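Local coordinates for programmed Cell Death Protein 5 Homolog (Leishmania major, PDB 6VMT) that probably binds DNA as a small, largely helical member of the PDCD5 family, at residues A[42-52]-A[81-92]. Sequence-based numbering, arbitrary orientation.
Sequences AFVSAEGRERL and PPVSDDTVRELL
Ser45 OG is gripped where two helices start side by side in the helical bundle of this PDCD5-family protein: as an N-cap it accepts a weak bond from Gly48 N, it lies close to Val83 O across the contact, and it meets a water at 2.8 Å. The same water accepts from Asp85 N, the first residue of the second helix.

Helices 46-52 and 85-92 run nearly parallel, 29° apart, with their axes 8.4 Å from each other. Arg51 NE and Asp85 OD1 form a salt bridge that is short at 2.5 Å. Arg51 leaves its helix with CG anti to the backbone N (chi1 176°) and bends at chi3, which brings NE to the syn side of the carboxylate, 25° out of its plane, while OD1 lies in the guanidinium plane. Arg89 CB sits over one guanidinium face, toward the edge, and the long aliphatic stem drops as a knob among Asp85, Val88, Arg89 and Leu92. A long flexible chain suits this place, since its methylenes pack on Val88 and Leu92 while NE pairs with Asp85. Glu47 OE1 comes within 3.5 Å of Asp85 OD2, a like-charge approach that Arg51 probably tempers.

Gly48, lacking a side chain, lets its CA come within 3.8 Å of Asp85 CA, with the Val88 methyls packed close by. Branched Val88 packs in beyond it, CG1 touching Leu52 CG and CG2 meeting Val44 CG1 at 4.0 Å. Val44 and Leu52 also rest on Ile70 and Val66 of helix 46-75, joining this seam to the core.

Before the helices, the two connecting segments form a single beta bridge, Val44 with Val83. Val83 N donates to Phe43 O, and Ser45 N donates to Val83 O at 3.0 Å. Ser84 is the other N-cap, its short hydroxyl reaching forward to the first turn, where OG accepts from Thr87 N.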
ATOM      1  N   ALA A  42      10.804   0.021  -6.674  1.00 56.53           N
ATOM      2  CA  ALA A  42      12.211  -0.201  -6.262  1.00 52.94           C
ATOM      3  C   ALA A  42      12.402  -1.571  -5.610  1.00 55.21           C
ATOM      4  O   ALA A  42      13.527  -2.127  -5.724  1.00 55.51           O
ATOM      5  CB  ALA A  42      12.608   0.873  -5.291  1.00 49.89           C
ATOM      6  N   PHE A  43      11.373  -2.026  -4.890  1.00 55.96           N
ATOM      7  CA  PHE A  43      11.425  -3.159  -3.934  1.00 57.17           C
ATOM      8  C   PHE A  43      11.007  -4.441  -4.641  1.00 59.44           C
ATOM      9  O   PHE A  43      11.608  -5.505  -4.375  1.00 59.72           O
ATOM     10  CB  PHE A  43      10.492  -2.936  -2.743  1.00 50.73           C
ATOM     11  CG  PHE A  43      10.906  -1.852  -1.773  1.00 50.55           C
ATOM     12  CD1 PHE A  43      12.079  -1.137  -1.943  1.00 51.32           C
ATOM     13  CD2 PHE A  43      10.134  -1.578  -0.660  1.00 46.79           C
ATOM     14  CE1 PHE A  43      12.456  -0.169  -1.028  1.00 50.40           C
ATOM     15  CE2 PHE A  43      10.522  -0.625   0.265  1.00 50.90           C
ATOM     16  CZ  PHE A  43      11.679   0.085   0.076  1.00 51.73           C
ATOM     17  N   VAL A  44       9.994  -4.332  -5.498  1.00 57.38           N
ATOM     18  CA  VAL A  44       9.290  -5.504  -6.091  1.00 58.99           C
ATOM     19  C   VAL A  44       9.588  -5.499  -7.583  1.00 54.97           C
ATOM     20  O   VAL A  44       9.729  -4.420  -8.140  1.00 71.69           O
ATOM     21  CB  VAL A  44       7.783  -5.463  -5.782  1.00 52.29           C
ATOM     22  CG1 VAL A  44       7.035  -6.654  -6.331  1.00 50.13           C
ATOM     23  CG2 VAL A  44       7.548  -5.397  -4.297  1.00 64.09           C
ATOM     24  N   SER A  45       9.707  -6.670  -8.183  1.00 61.27           N
ATOM     25  CA  SER A  45       9.986  -6.833  -9.631  1.00 63.76           C
ATOM     26  C   SER A  45       8.708  -6.539 -10.415  1.00 61.06           C
ATOM     27  O   SER A  45       7.633  -6.423  -9.802  1.00 72.79           O
ATOM     28  CB  SER A  45      10.491  -8.204  -9.924  1.00 63.63           C
ATOM     29  OG  SER A  45       9.447  -9.130  -9.708  1.00 64.38           O
ATOM     30  N   ALA A  46       8.827  -6.431 -11.729  1.00 61.99           N
ATOM     31  CA  ALA A  46       7.774  -5.909 -12.624  1.00 59.74           C
ATOM     32  C   ALA A  46       6.659  -6.943 -12.720  1.00 67.41           C
ATOM     33  O   ALA A  46       5.492  -6.574 -12.548  1.00 73.81           O
ATOM     34  CB  ALA A  46       8.382  -5.599 -13.957  1.00 61.32           C
ATOM     35  N   GLU A  47       7.046  -8.197 -12.964  1.00 79.71           N
ATOM     36  CA  GLU A  47       6.156  -9.382 -12.993  1.00 77.23           C
ATOM     37  C   GLU A  47       5.373  -9.437 -11.682  1.00 72.65           C
ATOM     38  O   GLU A  47       4.143  -9.663 -11.728  1.00 78.88           O
ATOM     39  CB  GLU A  47       6.977 -10.665 -13.167  1.00 94.78           C
ATOM     40  CG  GLU A  47       6.944 -11.263 -14.570  1.00116.48           C
ATOM     41  CD  GLU A  47       6.786 -12.784 -14.632  1.00132.26           C
ATOM     42  OE1 GLU A  47       7.230 -13.482 -13.682  1.00130.45           O
ATOM     43  OE2 GLU A  47       6.202 -13.278 -15.629  1.00132.63           O
ATOM     44  N   GLY A  48       6.079  -9.273 -10.559  1.00 69.86           N
ATOM     45  CA  GLY A  48       5.518  -9.416  -9.203  1.00 63.67           C
ATOM     46  C   GLY A  48       4.608  -8.255  -8.890  1.00 63.09           C
ATOM     47  O   GLY A  48       3.729  -8.396  -8.035  1.00 72.27           O
ATOM     48  N   ARG A  49       4.815  -7.139  -9.579  1.00 69.50           N
ATOM     49  CA  ARG A  49       4.025  -5.903  -9.386  1.00 73.62           C
ATOM     50  C   ARG A  49       2.708  -5.982 -10.162  1.00 72.94           C
ATOM     51  O   ARG A  49       1.692  -5.530  -9.602  1.00 74.66           O
ATOM     52  CB  ARG A  49       4.854  -4.686  -9.789  1.00 74.04           C
ATOM     53  CG  ARG A  49       5.147  -3.757  -8.625  1.00 76.41           C
ATOM     54  CD  ARG A  49       6.524  -3.149  -8.692  1.00 87.12           C
ATOM     55  NE  ARG A  49       6.710  -2.441  -9.939  1.00 88.88           N
ATOM     56  CZ  ARG A  49       7.751  -2.576 -10.748  1.00 99.39           C
ATOM     57  NH1 ARG A  49       8.752  -3.390 -10.444  1.00 98.90           N
ATOM     58  NH2 ARG A  49       7.787  -1.871 -11.867  1.00100.17           N
ATOM     59  N   GLU A  50       2.719  -6.529 -11.378  1.00 72.51           N
ATOM     60  CA  GLU A  50       1.481  -6.838 -12.149  1.00 86.53           C
ATOM     61  C   GLU A  50       0.603  -7.804 -11.340  1.00 78.22           C
ATOM     62  O   GLU A  50      -0.594  -7.515 -11.096  1.00 81.91           O
ATOM     63  CB  GLU A  50       1.832  -7.447 -13.506  1.00 90.60           C
ATOM     64  CG  GLU A  50       2.630  -6.497 -14.377  1.00111.48           C
ATOM     65  CD  GLU A  50       2.940  -7.001 -15.773  1.00124.65           C
ATOM     66  OE1 GLU A  50       2.096  -7.729 -16.339  1.00131.23           O
ATOM     67  OE2 GLU A  50       4.029  -6.663 -16.288  1.00129.45           O
ATOM     68  N   ARG A  51       1.196  -8.913 -10.932  1.00 68.10           N
ATOM     69  CA  ARG A  51       0.516  -9.972 -10.160  1.00 69.64           C
ATOM     70  C   ARG A  51      -0.240  -9.326  -9.005  1.00 68.23           C
ATOM     71  O   ARG A  51      -1.388  -9.705  -8.764  1.00 78.64           O
ATOM     72  CB  ARG A  51       1.542 -10.991  -9.663  1.00 75.22           C
ATOM     73  CG  ARG A  51       0.941 -12.068  -8.776  1.00 84.18           C
ATOM     74  CD  ARG A  51       1.959 -13.084  -8.309  1.00 85.17           C
ATOM     75  NE  ARG A  51       2.313 -14.028  -9.356  1.00 93.68           N
ATOM     76  CZ  ARG A  51       1.579 -15.067  -9.733  1.00 92.89           C
ATOM     77  NH1 ARG A  51       0.415 -15.317  -9.159  1.00 93.64           N
ATOM     78  NH2 ARG A  51       2.016 -15.852 -10.695  1.00 96.20           N
ATOM     79  N   LEU A  52       0.378  -8.388  -8.306  1.00 72.49           N
ATOM     80  CA  LEU A  52      -0.206  -7.805  -7.071  1.00 69.22           C
ATOM     81  C   LEU A  52      -1.438  -6.970  -7.427  1.00 77.33           C
ATOM     82  O   LEU A  52      -2.398  -6.967  -6.632  1.00 84.05           O
ATOM     83  CB  LEU A  52       0.855  -6.939  -6.389  1.00 67.62           C
ATOM     84  CG  LEU A  52       1.690  -7.612  -5.312  1.00 58.06           C
ATOM     85  CD1 LEU A  52       2.784  -6.660  -4.871  1.00 57.15           C
ATOM     86  CD2 LEU A  52       0.830  -8.014  -4.122  1.00 59.64           C
ATOM     87  N   PRO A  81      15.583  -6.859  -1.658  1.00 62.53           N
ATOM     88  CA  PRO A  81      15.012  -6.339  -2.891  1.00 58.82           C
ATOM     89  C   PRO A  81      15.958  -6.599  -4.050  1.00 61.55           C
ATOM     90  O   PRO A  81      17.156  -6.718  -3.840  1.00 66.93           O
ATOM     91  CB  PRO A  81      14.869  -4.846  -2.629  1.00 55.58           C
ATOM     92  CG  PRO A  81      15.935  -4.531  -1.616  1.00 57.85           C
ATOM     93  CD  PRO A  81      16.162  -5.801  -0.825  1.00 62.45           C
ATOM     94  N   PRO A  82      15.463  -6.696  -5.302  1.00 73.39           N
ATOM     95  CA  PRO A  82      14.043  -6.597  -5.608  1.00 70.75           C
ATOM     96  C   PRO A  82      13.401  -7.976  -5.429  1.00 66.01           C
ATOM     97  O   PRO A  82      14.028  -8.989  -5.704  1.00 68.94           O
ATOM     98  CB  PRO A  82      14.051  -6.164  -7.066  1.00 75.86           C
ATOM     99  CG  PRO A  82      15.207  -6.960  -7.620  1.00 81.17           C
ATOM    100  CD  PRO A  82      16.247  -6.977  -6.511  1.00 79.42           C
ATOM    101  N   VAL A  83      12.164  -7.969  -4.954  1.00 55.80           N
ATOM    102  CA  VAL A  83      11.428  -9.180  -4.513  1.00 46.00           C
ATOM    103  C   VAL A  83      10.806  -9.803  -5.761  1.00 51.85           C
ATOM    104  O   VAL A  83      10.086  -9.086  -6.498  1.00 51.68           O
ATOM    105  CB  VAL A  83      10.406  -8.759  -3.443  1.00 44.03           C
ATOM    106  CG1 VAL A  83       9.428  -9.833  -3.062  1.00 43.75           C
ATOM    107  CG2 VAL A  83      11.099  -8.239  -2.213  1.00 46.82           C
ATOM    108  N   SER A  84      11.102 -11.086  -5.997  1.00 65.77           N
ATOM    109  CA  SER A  84      10.727 -11.889  -7.195  1.00 60.25           C
ATOM    110  C   SER A  84       9.219 -12.136  -7.230  1.00 60.62           C
ATOM    111  O   SER A  84       8.647 -12.218  -6.148  1.00 69.84           O
ATOM    112  CB  SER A  84      11.459 -13.199  -7.148  1.00 65.93           C
ATOM    113  OG  SER A  84      11.130 -13.906  -5.956  1.00 63.52           O
ATOM    114  N   ASP A  85       8.620 -12.331  -8.416  1.00 71.90           N
ATOM    115  CA  ASP A  85       7.212 -12.803  -8.599  1.00 75.88           C
ATOM    116  C   ASP A  85       6.970 -14.065  -7.761  1.00 77.00           C
ATOM    117  O   ASP A  85       5.907 -14.186  -7.142  1.00 72.76           O
ATOM    118  CB  ASP A  85       6.924 -13.104 -10.073  1.00 84.55           C
ATOM    119  CG  ASP A  85       5.555 -13.708 -10.364  1.00 87.66           C
ATOM    120  OD1 ASP A  85       4.557 -13.050 -10.043  1.00 94.48           O
ATOM    121  OD2 ASP A  85       5.499 -14.830 -10.928  1.00 84.29           O
ATOM    122  N   ASP A  86       7.954 -14.961  -7.745  1.00 83.90           N
ATOM    123  CA  ASP A  86       7.922 -16.257  -7.020  1.00 83.80           C
ATOM    124  C   ASP A  86       7.683 -15.988  -5.530  1.00 66.16           C
ATOM    125  O   ASP A  86       6.888 -16.691  -4.928  1.00 78.43           O
ATOM    126  CB  ASP A  86       9.205 -17.056  -7.286  1.00108.23           C
ATOM    127  CG  ASP A  86       9.745 -16.983  -8.718  1.00135.41           C
ATOM    128  OD1 ASP A  86       9.940 -15.846  -9.238  1.00128.21           O
ATOM    129  OD2 ASP A  86       9.990 -18.062  -9.307  1.00151.85           O
ATOM    130  N   THR A  87       8.351 -15.000  -4.942  1.00 70.37           N
ATOM    131  CA  THR A  87       8.177 -14.627  -3.508  1.00 63.89           C
ATOM    132  C   THR A  87       6.834 -13.922  -3.308  1.00 66.24           C
ATOM    133  O   THR A  87       6.194 -14.155  -2.264  1.00 68.33           O
ATOM    134  CB  THR A  87       9.303 -13.729  -2.987  1.00 65.24           C
ATOM    135  OG1 THR A  87      10.592 -14.282  -3.265  1.00 63.05           O
ATOM    136  CG2 THR A  87       9.205 -13.532  -1.496  1.00 62.26           C
ATOM    137  N   VAL A  88       6.412 -13.082  -4.254  1.00 65.14           N
ATOM    138  CA  VAL A  88       5.074 -12.429  -4.194  1.00 61.48           C
ATOM    139  C   VAL A  88       4.009 -13.530  -4.126  1.00 64.42           C
ATOM    140  O   VAL A  88       3.238 -13.566  -3.141  1.00 69.34           O
ATOM    141  CB  VAL A  88       4.855 -11.496  -5.394  1.00 64.41           C
ATOM    142  CG1 VAL A  88       3.410 -11.042  -5.503  1.00 63.89           C
ATOM    143  CG2 VAL A  88       5.786 -10.295  -5.337  1.00 65.62           C
ATOM    144  N   ARG A  89       3.995 -14.408  -5.130  1.00 60.94           N
ATOM    145  CA  ARG A  89       3.022 -15.531  -5.255  1.00 64.85           C
ATOM    146  C   ARG A  89       2.987 -16.292  -3.930  1.00 53.43           C
ATOM    147  O   ARG A  89       1.908 -16.456  -3.380  1.00 63.61           O
ATOM    148  CB  ARG A  89       3.398 -16.375  -6.474  1.00 77.75           C
ATOM    149  CG  ARG A  89       3.325 -17.875  -6.266  1.00 88.57           C
ATOM    150  CD  ARG A  89       3.284 -18.672  -7.559  1.00 92.83           C
ATOM    151  NE  ARG A  89       2.752 -20.002  -7.266  1.00116.48           N
ATOM    152  CZ  ARG A  89       1.489 -20.291  -6.895  1.00118.58           C
ATOM    153  NH1 ARG A  89       0.562 -19.354  -6.773  1.00115.39           N
ATOM    154  NH2 ARG A  89       1.149 -21.543  -6.647  1.00120.77           N
ATOM    155  N   GLU A  90       4.146 -16.640  -3.387  1.00 56.26           N
ATOM    156  CA  GLU A  90       4.294 -17.317  -2.065  1.00 63.62           C
ATOM    157  C   GLU A  90       3.547 -16.509  -1.002  1.00 62.33           C
ATOM    158  O   GLU A  90       2.662 -17.081  -0.370  1.00 64.83           O
ATOM    159  CB  GLU A  90       5.781 -17.492  -1.745  1.00 72.13           C
ATOM    160  CG  GLU A  90       6.107 -18.515  -0.670  1.00 82.05           C
ATOM    161  CD  GLU A  90       7.601 -18.840  -0.578  1.00108.65           C
ATOM    162  OE1 GLU A  90       8.410 -17.886  -0.522  1.00121.50           O
ATOM    163  OE2 GLU A  90       7.974 -20.047  -0.579  1.00128.31           O
ATOM    164  N   LEU A  91       3.845 -15.210  -0.856  1.00 65.29           N
ATOM    165  CA  LEU A  91       3.223 -14.319   0.175  1.00 49.53           C
ATOM    166  C   LEU A  91       1.707 -14.241  -0.048  1.00 48.77           C
ATOM    167  O   LEU A  91       0.959 -14.435   0.924  1.00 54.78           O
ATOM    168  CB  LEU A  91       3.843 -12.922   0.120  1.00 51.89           C
ATOM    169  CG  LEU A  91       5.308 -12.760   0.542  1.00 47.49           C
ATOM    170  CD1 LEU A  91       5.693 -11.302   0.495  1.00 50.16           C
ATOM    171  CD2 LEU A  91       5.564 -13.275   1.935  1.00 49.89           C
ATOM    172  N   LEU A  92       1.238 -14.016  -1.275  1.00 45.76           N
ATOM    173  CA  LEU A  92      -0.232 -13.977  -1.559  1.00 50.83           C
ATOM    174  C   LEU A  92      -0.942 -15.262  -1.093  1.00 54.49           C
ATOM    175  O   LEU A  92      -2.020 -15.183  -0.511  1.00 58.31           O
ATOM    176  CB  LEU A  92      -0.425 -13.792  -3.055  1.00 49.92           C
ATOM    177  CG  LEU A  92      -0.270 -12.358  -3.546  1.00 47.74           C
ATOM    178  CD1 LEU A  92      -0.309 -12.305  -5.051  1.00 54.74           C
ATOM    179  CD2 LEU A  92      -1.355 -11.486  -2.999  1.00 45.93           C
TER
HETATM  180  O   HOH W   1      10.616 -11.462 -10.843  1.00 56.85           O